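Local atomic coordinates of tail spike protein (Acinetobacter phage vB_AbaP_AS12, PDB entry 6EU4), a protein that probably recognises and degrades capsular polysaccharide of Acinetobacter baumannii as the trimeric tailspike with which the phage attaches to its host. Residues V173-V178 / K207-Y212; T197-S202 / S223-N228; K227-G232 / A248-R253; G282-D287 / L314-Y319. All coordinates share one frame; numbering follows the deposited sequence.

Contact 1 of 4, residues V173-V178 / K207-Y212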
loop_
_atom_site.group_PDB
_atom_site.type_symbol
_atom_site.label_atom_id
_atom_site.label_comp_id
_atom_site.label_asym_id
_atom_site.label_seq_id
_atom_site.Cartn_x
_atom_site.Cartn_y
_atom_site.Cartn_z
ATOM N N VAL A 173 17.867 -30.796 -12.849
ATOM C CA VAL A 173 16.438 -30.829 -13.131
ATOM C C VAL A 173 16.202 -30.406 -14.572
ATOM O O VAL A 173 17.056 -29.798 -15.224
ATOM C CB VAL A 173 15.639 -29.915 -12.174
ATOM C CG1 VAL A 173 15.897 -30.292 -10.732
ATOM C CG2 VAL A 173 15.990 -28.471 -12.379
ATOM N N ASP A 174 15.007 -30.730 -15.071
ATOM C CA ASP A 174 14.586 -30.289 -16.401
ATOM C C ASP A 174 14.084 -28.852 -16.283
ATOM O O ASP A 174 12.953 -28.614 -15.856
ATOM C CB ASP A 174 13.499 -31.196 -16.964
ATOM C CG ASP A 174 13.035 -30.746 -18.347
ATOM O OD1 ASP A 174 13.742 -29.924 -18.969
ATOM O OD2 ASP A 174 11.976 -31.217 -18.806
ATOM N N ALA A 175 14.946 -27.906 -16.652
ATOM C CA ALA A 175 14.678 -26.480 -16.592
ATOM C C ALA A 175 15.343 -25.819 -17.789
ATOM O O ALA A 175 16.187 -26.423 -18.455
ATOM C CB ALA A 175 15.206 -25.863 -15.298
ATOM N N ILE A 176 14.939 -24.586 -18.089
ATOM C CA ILE A 176 15.568 -23.833 -19.175
ATOM C C ILE A 176 16.789 -23.092 -18.676
ATOM O O ILE A 176 17.865 -23.153 -19.285
ATOM C CB ILE A 176 14.562 -22.862 -19.831
ATOM C CG1 ILE A 176 13.313 -23.625 -20.274
ATOM C CG2 ILE A 176 15.210 -22.162 -21.013
ATOM C CD1 ILE A 176 12.199 -22.722 -20.762
HETATM N N MSE A 177 16.625 -22.399 -17.559
HETATM C CA MSE A 177 17.701 -21.661 -16.915
HETATM C C MSE A 177 17.728 -22.011 -15.421
HETATM O O MSE A 177 16.677 -22.222 -14.805
HETATM C CB MSE A 177 17.508 -20.143 -17.142
HETATM C CG MSE A 177 18.701 -19.313 -16.904
HETATM SE SE MSE A 177 18.301 -17.475 -17.532
HETATM C CE MSE A 177 20.111 -16.996 -17.841
ATOM N N VAL A 178 18.930 -22.105 -14.853
ATOM C CA VAL A 178 19.132 -22.527 -13.470
ATOM C C VAL A 178 20.075 -21.543 -12.790
ATOM O O VAL A 178 21.143 -21.237 -13.328
ATOM C CB VAL A 178 19.726 -23.948 -13.393
ATOM C CG1 VAL A 178 19.898 -24.405 -11.935
ATOM C CG2 VAL A 178 18.860 -24.930 -14.181
ATOM N N LYS A 207 6.845 -30.728 -20.744
ATOM C CA LYS A 207 7.580 -29.507 -20.470
ATOM C C LYS A 207 8.149 -29.567 -19.061
ATOM O O LYS A 207 7.705 -30.360 -18.227
ATOM C CB LYS A 207 6.694 -28.271 -20.592
ATOM C CG LYS A 207 5.811 -28.230 -21.824
ATOM C CD LYS A 207 6.622 -28.103 -23.053
ATOM C CE LYS A 207 5.796 -27.498 -24.193
ATOM N NZ LYS A 207 4.762 -28.436 -24.687
ATOM N N GLY A 208 9.100 -28.667 -18.794
ATOM C CA GLY A 208 9.739 -28.590 -17.501
ATOM C C GLY A 208 9.572 -27.246 -16.816
ATOM O O GLY A 208 8.534 -26.595 -16.941
ATOM N N ILE A 209 10.605 -26.825 -16.101
ATOM C CA ILE A 209 10.621 -25.585 -15.334
ATOM C C ILE A 209 11.234 -24.500 -16.196
ATOM O O ILE A 209 12.238 -24.731 -16.865
ATOM C CB ILE A 209 11.439 -25.767 -14.041
ATOM C CG1 ILE A 209 10.872 -26.888 -13.184
ATOM C CG2 ILE A 209 11.516 -24.457 -13.240
ATOM C CD1 ILE A 209 11.906 -27.445 -12.176
ATOM N N GLY A 210 10.652 -23.307 -16.172
ATOM C CA GLY A 210 11.270 -22.210 -16.867
ATOM C C GLY A 210 12.572 -21.744 -16.236
ATOM O O GLY A 210 13.665 -21.925 -16.788
ATOM N N LEU A 211 12.456 -21.153 -15.055
ATOM C CA LEU A 211 13.602 -20.713 -14.266
ATOM C C LEU A 211 13.590 -21.469 -12.950
ATOM O O LEU A 211 12.687 -21.272 -12.129
ATOM C CB LEU A 211 13.548 -19.205 -14.033
ATOM C CG LEU A 211 14.598 -18.654 -13.068
ATOM C CD1 LEU A 211 16.014 -18.848 -13.601
ATOM C CD2 LEU A 211 14.339 -17.178 -12.736
ATOM N N TYR A 212 14.588 -22.331 -12.748
ATOM C CA TYR A 212 14.785 -23.017 -11.479
ATOM C C TYR A 212 15.865 -22.241 -10.732
ATOM O O TYR A 212 17.044 -22.282 -11.096
ATOM C CB TYR A 212 15.167 -24.482 -11.661
ATOM C CG TYR A 212 15.266 -25.205 -10.336
ATOM C CD1 TYR A 212 14.239 -25.123 -9.410
ATOM C CD2 TYR A 212 16.398 -25.927 -9.989
ATOM C CE1 TYR A 212 14.318 -25.756 -8.189
ATOM C CE2 TYR A 212 16.489 -26.570 -8.763
ATOM C CZ TYR A 212 15.446 -26.478 -7.867
ATOM O OH TYR A 212 15.512 -27.111 -6.642
#

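Contact 2 of 4, residues T197-S202 / S223-N228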
loop_
_atom_site.group_PDB
_atom_site.type_symbol
_atom_site.label_atom_id
_atom_site.label_comp_id
_atom_site.label_asym_id
_atom_site.label_seq_id
_atom_site.Cartn_x
_atom_site.Cartn_y
_atom_site.Cartn_z
ATOM N N THR A 197 12.954 -13.954 -22.999
ATOM C CA THR A 197 12.012 -15.024 -22.737
ATOM C C THR A 197 12.743 -16.353 -22.564
ATOM O O THR A 197 13.841 -16.556 -23.091
ATOM C CB THR A 197 10.977 -15.116 -23.873
ATOM O OG1 THR A 197 10.014 -16.129 -23.574
ATOM C CG2 THR A 197 11.664 -15.468 -25.214
ATOM N N LEU A 198 12.119 -17.240 -21.792
ATOM C CA LEU A 198 12.570 -18.614 -21.575
ATOM C C LEU A 198 11.392 -19.502 -21.940
ATOM O O LEU A 198 10.349 -19.437 -21.279
ATOM C CB LEU A 198 12.958 -18.856 -20.109
ATOM C CG LEU A 198 14.043 -17.964 -19.520
ATOM C CD1 LEU A 198 14.140 -18.166 -18.012
ATOM C CD2 LEU A 198 15.355 -18.279 -20.182
ATOM N N GLN A 199 11.529 -20.309 -22.986
ATOM C CA GLN A 199 10.420 -21.149 -23.421
ATOM C C GLN A 199 10.905 -22.534 -23.806
ATOM O O GLN A 199 12.007 -22.698 -24.330
ATOM C CB GLN A 199 9.690 -20.533 -24.632
ATOM C CG GLN A 199 9.189 -19.128 -24.381
ATOM C CD GLN A 199 8.369 -18.584 -25.534
ATOM O OE1 GLN A 199 7.830 -19.349 -26.351
ATOM N NE2 GLN A 199 8.277 -17.259 -25.616
ATOM N N TYR A 200 10.041 -23.529 -23.593
ATOM C CA TYR A 200 10.222 -24.812 -24.259
ATOM C C TYR A 200 9.650 -24.751 -25.668
ATOM O O TYR A 200 8.716 -23.998 -25.942
ATOM C CB TYR A 200 9.538 -25.946 -23.500
ATOM C CG TYR A 200 10.296 -26.352 -22.269
ATOM C CD1 TYR A 200 10.104 -25.688 -21.075
ATOM C CD2 TYR A 200 11.227 -27.376 -22.312
ATOM C CE1 TYR A 200 10.823 -26.040 -19.932
ATOM C CE2 TYR A 200 11.943 -27.743 -21.181
ATOM C CZ TYR A 200 11.734 -27.061 -19.995
ATOM O OH TYR A 200 12.456 -27.418 -18.876
ATOM N N ASP A 201 10.252 -25.531 -26.564
ATOM C CA ASP A 201 9.647 -25.870 -27.849
ATOM C C ASP A 201 8.230 -26.388 -27.620
ATOM O O ASP A 201 8.033 -27.387 -26.931
ATOM C CB ASP A 201 10.530 -26.920 -28.529
ATOM C CG ASP A 201 10.049 -27.325 -29.928
ATOM O OD1 ASP A 201 8.921 -26.978 -30.340
ATOM O OD2 ASP A 201 10.851 -28.006 -30.613
ATOM N N SER A 202 7.228 -25.673 -28.153
ATOM C CA SER A 202 5.838 -26.015 -27.858
ATOM C C SER A 202 5.485 -27.420 -28.318
ATOM O O SER A 202 4.507 -27.989 -27.825
ATOM C CB SER A 202 4.875 -25.011 -28.513
ATOM O OG SER A 202 4.947 -25.125 -29.929
ATOM N N SER A 223 11.218 -7.790 -16.815
ATOM C CA SER A 223 10.818 -8.010 -18.200
ATOM C C SER A 223 11.306 -9.365 -18.699
ATOM O O SER A 223 11.969 -9.494 -19.740
ATOM C CB SER A 223 11.309 -6.862 -19.078
ATOM O OG SER A 223 10.675 -5.663 -18.631
ATOM N N ILE A 224 10.962 -10.390 -17.929
ATOM C CA ILE A 224 11.284 -11.770 -18.267
ATOM C C ILE A 224 9.983 -12.533 -18.420
ATOM O O ILE A 224 9.128 -12.508 -17.528
ATOM C CB ILE A 224 12.172 -12.436 -17.203
ATOM C CG1 ILE A 224 13.547 -11.774 -17.191
ATOM C CG2 ILE A 224 12.305 -13.938 -17.490
ATOM C CD1 ILE A 224 14.386 -12.171 -16.020
ATOM N N LEU A 225 9.853 -13.236 -19.533
ATOM C CA LEU A 225 8.680 -14.044 -19.824
ATOM C C LEU A 225 9.084 -15.503 -19.841
ATOM O O LEU A 225 9.973 -15.879 -20.597
ATOM C CB LEU A 225 8.100 -13.687 -21.188
ATOM C CG LEU A 225 7.095 -14.706 -21.769
ATOM C CD1 LEU A 225 5.822 -14.750 -20.941
ATOM C CD2 LEU A 225 6.808 -14.390 -23.227
ATOM N N THR A 226 8.427 -16.334 -19.051
ATOM C CA THR A 226 8.538 -17.776 -19.229
ATOM C C THR A 226 7.200 -18.301 -19.721
ATOM O O THR A 226 6.146 -17.896 -19.226
ATOM C CB THR A 226 8.977 -18.507 -17.937
ATOM O OG1 THR A 226 7.921 -18.530 -16.967
ATOM C CG2 THR A 226 10.187 -17.848 -17.324
ATOM N N LYS A 227 7.247 -19.182 -20.707
ATOM C CA LYS A 227 6.012 -19.745 -21.224
ATOM C C LYS A 227 6.325 -21.068 -21.896
ATOM O O LYS A 227 7.491 -21.434 -22.111
ATOM C CB LYS A 227 5.296 -18.777 -22.176
ATOM C CG LYS A 227 6.028 -18.508 -23.461
ATOM C CD LYS A 227 5.211 -17.607 -24.410
ATOM C CE LYS A 227 4.197 -18.389 -25.219
ATOM N NZ LYS A 227 3.723 -17.606 -26.412
ATOM N N ASN A 228 5.257 -21.811 -22.183
ATOM C CA ASN A 228 5.375 -23.194 -22.617
ATOM C C ASN A 228 6.128 -24.014 -21.575
ATOM O O ASN A 228 7.002 -24.803 -21.914
ATOM C CB ASN A 228 6.063 -23.309 -23.988
ATOM C CG ASN A 228 5.214 -22.747 -25.105
ATOM O OD1 ASN A 228 3.995 -22.783 -25.036
ATOM N ND2 ASN A 228 5.854 -22.196 -26.124
#

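Contact 3 of 4, residues K227-G232 / A248-R253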
loop_
_atom_site.group_PDB
_atom_site.type_symbol
_atom_site.label_atom_id
_atom_site.label_comp_id
_atom_site.label_asym_id
_atom_site.label_seq_id
_atom_site.Cartn_x
_atom_site.Cartn_y
_atom_site.Cartn_z
ATOM N N LYS A 227 7.247 -19.182 -20.707
ATOM C CA LYS A 227 6.012 -19.745 -21.224
ATOM C C LYS A 227 6.325 -21.068 -21.896
ATOM O O LYS A 227 7.491 -21.434 -22.111
ATOM C CB LYS A 227 5.296 -18.777 -22.176
ATOM C CG LYS A 227 6.028 -18.508 -23.461
ATOM C CD LYS A 227 5.211 -17.607 -24.410
ATOM C CE LYS A 227 4.197 -18.389 -25.219
ATOM N NZ LYS A 227 3.723 -17.606 -26.412
ATOM N N ASN A 228 5.257 -21.811 -22.183
ATOM C CA ASN A 228 5.375 -23.194 -22.617
ATOM C C ASN A 228 6.128 -24.014 -21.575
ATOM O O ASN A 228 7.002 -24.803 -21.914
ATOM C CB ASN A 228 6.063 -23.309 -23.988
ATOM C CG ASN A 228 5.214 -22.747 -25.105
ATOM O OD1 ASN A 228 3.995 -22.783 -25.036
ATOM N ND2 ASN A 228 5.854 -22.196 -26.124
ATOM N N THR A 229 5.811 -23.798 -20.296
ATOM C CA THR A 229 6.397 -24.539 -19.189
ATOM C C THR A 229 5.328 -25.301 -18.422
ATOM O O THR A 229 4.135 -25.015 -18.513
ATOM C CB THR A 229 7.113 -23.617 -18.174
ATOM O OG1 THR A 229 6.152 -22.817 -17.456
ATOM C CG2 THR A 229 8.132 -22.740 -18.869
ATOM N N PHE A 230 5.803 -26.256 -17.623
ATOM C CA PHE A 230 4.985 -26.933 -16.623
ATOM C C PHE A 230 4.940 -26.120 -15.337
ATOM O O PHE A 230 3.866 -25.909 -14.750
ATOM C CB PHE A 230 5.570 -28.326 -16.372
ATOM C CG PHE A 230 4.859 -29.125 -15.318
ATOM C CD1 PHE A 230 3.590 -29.621 -15.549
ATOM C CD2 PHE A 230 5.487 -29.440 -14.129
ATOM C CE1 PHE A 230 2.946 -30.395 -14.589
ATOM C CE2 PHE A 230 4.844 -30.209 -13.165
ATOM C CZ PHE A 230 3.581 -30.674 -13.396
ATOM N N GLU A 231 6.106 -25.643 -14.900
ATOM C CA GLU A 231 6.235 -24.729 -13.767
ATOM C C GLU A 231 7.057 -23.549 -14.249
ATOM O O GLU A 231 8.074 -23.741 -14.919
ATOM C CB GLU A 231 6.898 -25.440 -12.574
ATOM C CG GLU A 231 6.016 -26.494 -11.970
ATOM C CD GLU A 231 6.736 -27.487 -11.050
ATOM O OE1 GLU A 231 7.982 -27.463 -10.948
ATOM O OE2 GLU A 231 6.036 -28.324 -10.444
ATOM N N GLY A 232 6.615 -22.331 -13.936
ATOM C CA GLY A 232 7.250 -21.164 -14.515
ATOM C C GLY A 232 8.550 -20.766 -13.845
ATOM O O GLY A 232 9.633 -20.915 -14.420
ATOM N N ALA A 248 4.922 -15.437 -15.783
ATOM C CA ALA A 248 5.124 -16.877 -15.720
ATOM C C ALA A 248 3.860 -17.559 -16.235
ATOM O O ALA A 248 2.831 -17.603 -15.547
ATOM C CB ALA A 248 5.472 -17.324 -14.304
ATOM N N SER A 249 3.956 -18.073 -17.456
ATOM C CA SER A 249 2.880 -18.824 -18.082
ATOM C C SER A 249 3.240 -20.302 -17.990
ATOM O O SER A 249 4.267 -20.728 -18.518
ATOM C CB SER A 249 2.680 -18.377 -19.529
ATOM O OG SER A 249 2.406 -16.979 -19.596
ATOM N N ALA A 250 2.413 -21.066 -17.287
ATOM C CA ALA A 250 2.727 -22.450 -16.972
ATOM C C ALA A 250 1.457 -23.282 -16.986
ATOM O O ALA A 250 0.374 -22.772 -16.710
ATOM C CB ALA A 250 3.367 -22.568 -15.593
ATOM N N SER A 251 1.594 -24.577 -17.283
ATOM C CA SER A 251 0.421 -25.441 -17.270
ATOM C C SER A 251 0.025 -25.892 -15.869
ATOM O O SER A 251 -1.145 -26.191 -15.654
ATOM C CB SER A 251 0.635 -26.668 -18.165
ATOM O OG SER A 251 1.645 -27.510 -17.622
ATOM N N SER A 252 0.946 -25.930 -14.899
ATOM C CA SER A 252 0.616 -26.384 -13.548
ATOM C C SER A 252 0.725 -25.275 -12.504
ATOM O O SER A 252 -0.282 -24.918 -11.875
ATOM C CB SER A 252 1.505 -27.580 -13.176
ATOM O OG SER A 252 1.191 -28.048 -11.873
ATOM N N ARG A 253 1.918 -24.718 -12.281
ATOM C CA ARG A 253 2.098 -23.646 -11.293
ATOM C C ARG A 253 2.964 -22.545 -11.896
ATOM O O ARG A 253 4.051 -22.823 -12.405
ATOM C CB ARG A 253 2.732 -24.164 -9.993
ATOM C CG ARG A 253 1.885 -25.192 -9.248
ATOM C CD ARG A 253 2.526 -25.613 -7.929
ATOM N NE ARG A 253 3.626 -26.536 -8.153
ATOM C CZ ARG A 253 4.563 -26.829 -7.254
ATOM N NH1 ARG A 253 4.544 -26.281 -6.049
ATOM N NH2 ARG A 253 5.538 -27.687 -7.560
HETATM O O HOH W 1 3.333 -28.527 -10.218
#

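Contact 4 of 4, residues G282-D287 / L314-Y319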
loop_
_atom_site.group_PDB
_atom_site.type_symbol
_atom_site.label_atom_id
_atom_site.label_comp_id
_atom_site.label_asym_id
_atom_site.label_seq_id
_atom_site.Cartn_x
_atom_site.Cartn_y
_atom_site.Cartn_z
ATOM N N GLY A 282 -2.827 -24.544 -14.062
ATOM C CA GLY A 282 -3.946 -25.423 -13.800
ATOM C C GLY A 282 -4.054 -25.938 -12.374
ATOM O O GLY A 282 -5.071 -26.557 -12.037
ATOM N N LEU A 283 -3.042 -25.681 -11.532
ATOM C CA LEU A 283 -3.023 -26.136 -10.142
ATOM C C LEU A 283 -3.010 -24.977 -9.154
ATOM O O LEU A 283 -3.936 -24.868 -8.341
ATOM C CB LEU A 283 -1.819 -27.066 -9.924
ATOM C CG LEU A 283 -1.597 -27.585 -8.496
ATOM C CD1 LEU A 283 -2.770 -28.409 -8.055
ATOM C CD2 LEU A 283 -0.301 -28.412 -8.373
ATOM N N TYR A 284 -1.981 -24.118 -9.183
ATOM C CA TYR A 284 -1.942 -22.869 -8.439
ATOM C C TYR A 284 -1.354 -21.780 -9.320
ATOM O O TYR A 284 -0.380 -22.014 -10.029
ATOM C CB TYR A 284 -1.069 -22.949 -7.177
ATOM C CG TYR A 284 -1.503 -23.964 -6.179
ATOM C CD1 TYR A 284 -2.682 -23.792 -5.460
ATOM C CD2 TYR A 284 -0.720 -25.083 -5.913
ATOM C CE1 TYR A 284 -3.081 -24.715 -4.534
ATOM C CE2 TYR A 284 -1.127 -26.024 -4.988
ATOM C CZ TYR A 284 -2.311 -25.826 -4.308
ATOM O OH TYR A 284 -2.712 -26.741 -3.363
ATOM N N GLY A 285 -1.891 -20.571 -9.212
ATOM C CA GLY A 285 -1.237 -19.429 -9.820
ATOM C C GLY A 285 0.061 -19.101 -9.100
ATOM O O GLY A 285 1.147 -19.090 -9.689
ATOM N N TRP A 286 -0.061 -18.845 -7.805
ATOM C CA TRP A 286 1.061 -18.570 -6.923
ATOM C C TRP A 286 1.039 -19.584 -5.799
ATOM O O TRP A 286 0.008 -19.758 -5.138
ATOM C CB TRP A 286 0.948 -17.171 -6.331
ATOM C CG TRP A 286 0.968 -16.064 -7.294
ATOM C CD1 TRP A 286 -0.046 -15.659 -8.114
ATOM C CD2 TRP A 286 2.063 -15.166 -7.532
ATOM N NE1 TRP A 286 0.351 -14.565 -8.849
ATOM C CE2 TRP A 286 1.642 -14.247 -8.507
ATOM C CE3 TRP A 286 3.356 -15.059 -7.009
ATOM C CZ2 TRP A 286 2.470 -13.233 -8.990
ATOM C CZ3 TRP A 286 4.179 -14.045 -7.483
ATOM C CH2 TRP A 286 3.724 -13.145 -8.465
ATOM N N ASP A 287 2.150 -20.277 -5.609
ATOM C CA ASP A 287 2.312 -21.262 -4.547
ATOM C C ASP A 287 3.427 -20.715 -3.658
ATOM O O ASP A 287 4.604 -20.838 -3.999
ATOM C CB ASP A 287 2.644 -22.638 -5.134
ATOM C CG ASP A 287 2.744 -23.729 -4.082
ATOM O OD1 ASP A 287 2.873 -23.403 -2.874
ATOM O OD2 ASP A 287 2.702 -24.927 -4.467
ATOM N N LEU A 314 -6.153 -19.910 -6.700
ATOM C CA LEU A 314 -5.367 -18.887 -7.383
ATOM C C LEU A 314 -4.092 -18.605 -6.603
ATOM O O LEU A 314 -2.985 -18.625 -7.164
ATOM C CB LEU A 314 -6.181 -17.600 -7.559
ATOM C CG LEU A 314 -5.441 -16.400 -8.154
ATOM C CD1 LEU A 314 -4.766 -16.740 -9.471
ATOM C CD2 LEU A 314 -6.411 -15.238 -8.356
ATOM N N PHE A 315 -4.243 -18.327 -5.306
ATOM C CA PHE A 315 -3.147 -18.097 -4.369
ATOM C C PHE A 315 -3.167 -19.144 -3.270
ATOM O O PHE A 315 -4.161 -19.274 -2.538
ATOM C CB PHE A 315 -3.262 -16.722 -3.700
ATOM C CG PHE A 315 -3.479 -15.570 -4.651
ATOM C CD1 PHE A 315 -2.422 -15.056 -5.392
ATOM C CD2 PHE A 315 -4.717 -14.933 -4.733
ATOM C CE1 PHE A 315 -2.618 -13.979 -6.242
ATOM C CE2 PHE A 315 -4.922 -13.868 -5.592
ATOM C CZ PHE A 315 -3.871 -13.381 -6.341
ATOM N N LYS A 316 -2.059 -19.841 -3.114
ATOM C CA LYS A 316 -1.811 -20.699 -1.966
ATOM C C LYS A 316 -0.699 -20.024 -1.169
ATOM O O LYS A 316 0.424 -19.877 -1.670
ATOM C CB LYS A 316 -1.413 -22.104 -2.389
ATOM C CG LYS A 316 -1.049 -22.980 -1.197
ATOM C CD LYS A 316 -0.654 -24.397 -1.622
ATOM C CE LYS A 316 -0.334 -25.251 -0.443
ATOM N NZ LYS A 316 0.025 -26.650 -0.886
ATOM N N ILE A 317 -1.019 -19.586 0.050
ATOM C CA ILE A 317 -0.109 -18.757 0.850
ATOM C C ILE A 317 0.013 -19.380 2.230
ATOM O O ILE A 317 -0.937 -19.355 3.026
ATOM C CB ILE A 317 -0.582 -17.299 0.921
ATOM C CG1 ILE A 317 -0.776 -16.771 -0.509
ATOM C CG2 ILE A 317 0.440 -16.459 1.676
ATOM C CD1 ILE A 317 -1.107 -15.292 -0.621
ATOM N N VAL A 318 1.185 -19.936 2.514
ATOM C CA VAL A 318 1.431 -20.730 3.704
ATOM C C VAL A 318 2.585 -20.107 4.487
ATOM O O VAL A 318 3.656 -19.846 3.926
ATOM C CB VAL A 318 1.723 -22.194 3.326
ATOM C CG1 VAL A 318 2.092 -23.000 4.536
ATOM C CG2 VAL A 318 0.493 -22.797 2.619
ATOM N N TYR A 319 2.358 -19.880 5.776
ATOM C CA TYR A 319 3.342 -19.293 6.698
ATOM C C TYR A 319 4.081 -18.102 6.074
ATOM O O TYR A 319 5.308 -17.985 6.143
ATOM C CB TYR A 319 4.319 -20.355 7.185
ATOM C CG TYR A 319 3.633 -21.417 8.018
ATOM C CD1 TYR A 319 2.948 -21.084 9.180
ATOM C CD2 TYR A 319 3.698 -22.754 7.656
ATOM C CE1 TYR A 319 2.308 -22.060 9.942
ATOM C CE2 TYR A 319 3.079 -23.730 8.412
ATOM C CZ TYR A 319 2.377 -23.374 9.549
ATOM O OH TYR A 319 1.760 -24.352 10.311
HETATM O O HOH W 2 2.165 -26.750 -2.724
#

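Contact 1 of 4, residues V173-V178 / K207-Y212
Val173 begins the contact with a methyl group beside the Tyr212 ring. With CG1 anti to the carbonyl carbon (chi1 -56°), CG2 takes the crowded position between the backbone N and the carbonyl carbon, and this turns it to Tyr212, where Val173 CG2 lies 3.5 Å from Tyr212 CD2. The two side chains cross at about a right angle. Asp174 uses its main chain here: Ile209 N donates to Asp174 O at 3.0 Å, almost straight (173°) and on a lone pair in the carbonyl plane. Its carboxylate turns to other partners, Tyr200, Lys151 and Asn154. Ala175 pairs with Ile209 in parallel register, and its CB lies 3.9 Å from Tyr212 CB. At Ile176 the chain turns a corner, as it does at Gly210. Ile176 N is shared there between Ile209 O at 3.0 Å and Gly210 O at 3.2 Å, both bonds bent. Gly210 O in turn takes a straighter bond from Met177 N at 3.1 Å, nearly along its C=O axis. Met177, a selenomethionine, returns a bond through its own carbonyl, with Tyr212 N 2.9 Å from Met177 O. Its CB meets Leu211 CD1 on the face opposite Ala175. Val178 closes the segment with CG1 near Tyr212 CD2. These are matching corners of successive coils in a parallel beta-helix, probably right-handed as in other phage tailspikes. The main chain carries all the hydrogen bonds between the two segments, while the side chains add apolar packing. Two N-H groups converging on Gly210 O suggest that this oxygen helps hold the two corners together in a buried setting.

Contact 2 of 4, residues T197-S202 / S223-N228
Strands 197-200 and 224-227 run parallel, their axes 4.6 Å apart at the closest and their directions differing by 8°. They are neighbouring rungs on one face of a parallel beta-helix, as expected for a phage tailspike. Leu225 O is gripped twice. Leu198 N donates to Leu225 O at 2.8 Å, nearly along the C=O axis. Thr197 OG1, anti to its backbone N (chi1 -177°), gives a second bond at 3.0 Å to Leu225 O from above the carbonyl plane. Thr197 OG1 in turn accepts from Gln199 NE2 at 2.9 Å, within the amide plane. That bond limits rotation of the Gln199 amide, which lies alongside the Lys227 chain. Leu225 CD2 packs near both Thr197 OG1 and Gln199 NE2.

On the other face Leu198 and Thr226 lie side by side and point the same way. Leu198 CD1 touches Thr226 CG2 at 4.0 Å, beside Ile176 and Phe149 of adjoining strands. Lys227 N closes the strand pairing with a bond to Leu198 O at 3.2 Å. Beyond it the chain turns at Asn228, and the regular pairing gives way. Tyr200 N and Asn228 O are buried without a polar partner. The Tyr200 hydroxyl bonds to Asp174. Asn228 ND2 makes a weak, bent bond to Tyr200 O at 3.4 Å, and Ser202 CB lies 3.8 Å from that same Asn228 ND2.

Contact 3 of 4, residues K227-G232 / A248-R253
Glu231 OE2 is held by two donors. Arg253 NH2 forms a salt bridge to Glu231 OE2 at 3.0 Å, and a water donates to the same oxygen at 2.7 Å. The arginine comes from above the carboxylate plane, yet the oxygen lies near the guanidinium plane, at its edge. The two flat groups stand 80° apart. That water also accepts from Arg253 NE and bonds to Ser252 OG, so it ties three side chains together. Both charges have further partners: Lys234 for Glu231 OE1 and Asp287 for Arg253 NH1. This alternation of charges probably favours the ionised state of each.

Phe230 extends its ring over Ser252, with CG anti to the backbone N (chi1 178°). Ser252 CB makes a CH-pi contact over one ring face, 3.8 Å from the Phe230 centroid and offset toward the rim. Ser251 OG approaches Phe230 CD1.

The segments are corners of successive coils of the parallel beta-helix, where the chain bends from one face to the next. Main-chain bonds follow the bend. Ser251 N donates to Thr229 O at 2.9 Å, and Ser252 N donates to Phe230 O at 2.9 Å. Arg253 N adds a weak bond to Phe230 O. Gly232 N reaches Arg253 O at 3.0 Å. Gly232 CA lies close against Ala248 CB. Thr229 OG1 takes the crowded position between its backbone N and carbonyl carbon (chi1 69°), from which it donates to Ser249 O at 3.0 Å.

Contact 4 of 4, residues G282-D287 / L314-Y319
Lys316 is extended throughout, with CG anti to the backbone N (chi1 176°), while Tyr284 CG lies anti to its carbonyl carbon (chi1 -60°). These torsions carry the lysine chain obliquely across the tyrosine ring. Lys316 CD makes a CH-pi contact over one face, 3.9 Å from the Tyr284 ring centroid and offset toward the rim, near CZ. The lysine end continues past the ring to a water, which accepts from Lys316 NZ at 2.8 Å and donates to Asp287 OD2 at 2.6 Å. The two charged groups therefore meet through water. Asp287 OD2 also forms a salt bridge with Arg253.

Strands 286-287 and 315-318 are parallel neighbours on successive coils of the beta-helix. Trp286 N donates to Leu314 O at 3.0 Å, and Lys316 N donates to Trp286 O at 2.9 Å. Both bonds run nearly along the C=O axis, the second almost straight (177°).

On the face opposite Asp287 and Lys316, Trp286 and Phe315 lie side by side. Trp286 CD1 touches Phe315 CE1 at 3.6 Å, and the rings meet obliquely. Trp286 also stacks on Phe255, and Phe315 meets Phe337 edge-to-face.

Overall arrangement
All four contacts join parallel strands or corners of the same beta-helix. Contact 1 is the most buried and relies on main-chain bonds and apolar side chains. Contacts 2, 3 and 4 are partly buried and add polar groups. Contacts 2 and 3 share Lys227 and Asn228, so strand 219-229 pairs with 196-200 in one and with 241-250 in the other. Contact 1 touches both, through Asp174 with Tyr200 and through main-chain bonds of Gly208 and Gly210 to contact 3. Contact 4 lies farther along, about 19 Å from contact 1 between centres. The Arg253 to Asp287 salt bridge joins it to contact 3. Its buried face carries Trp286 and Phe315.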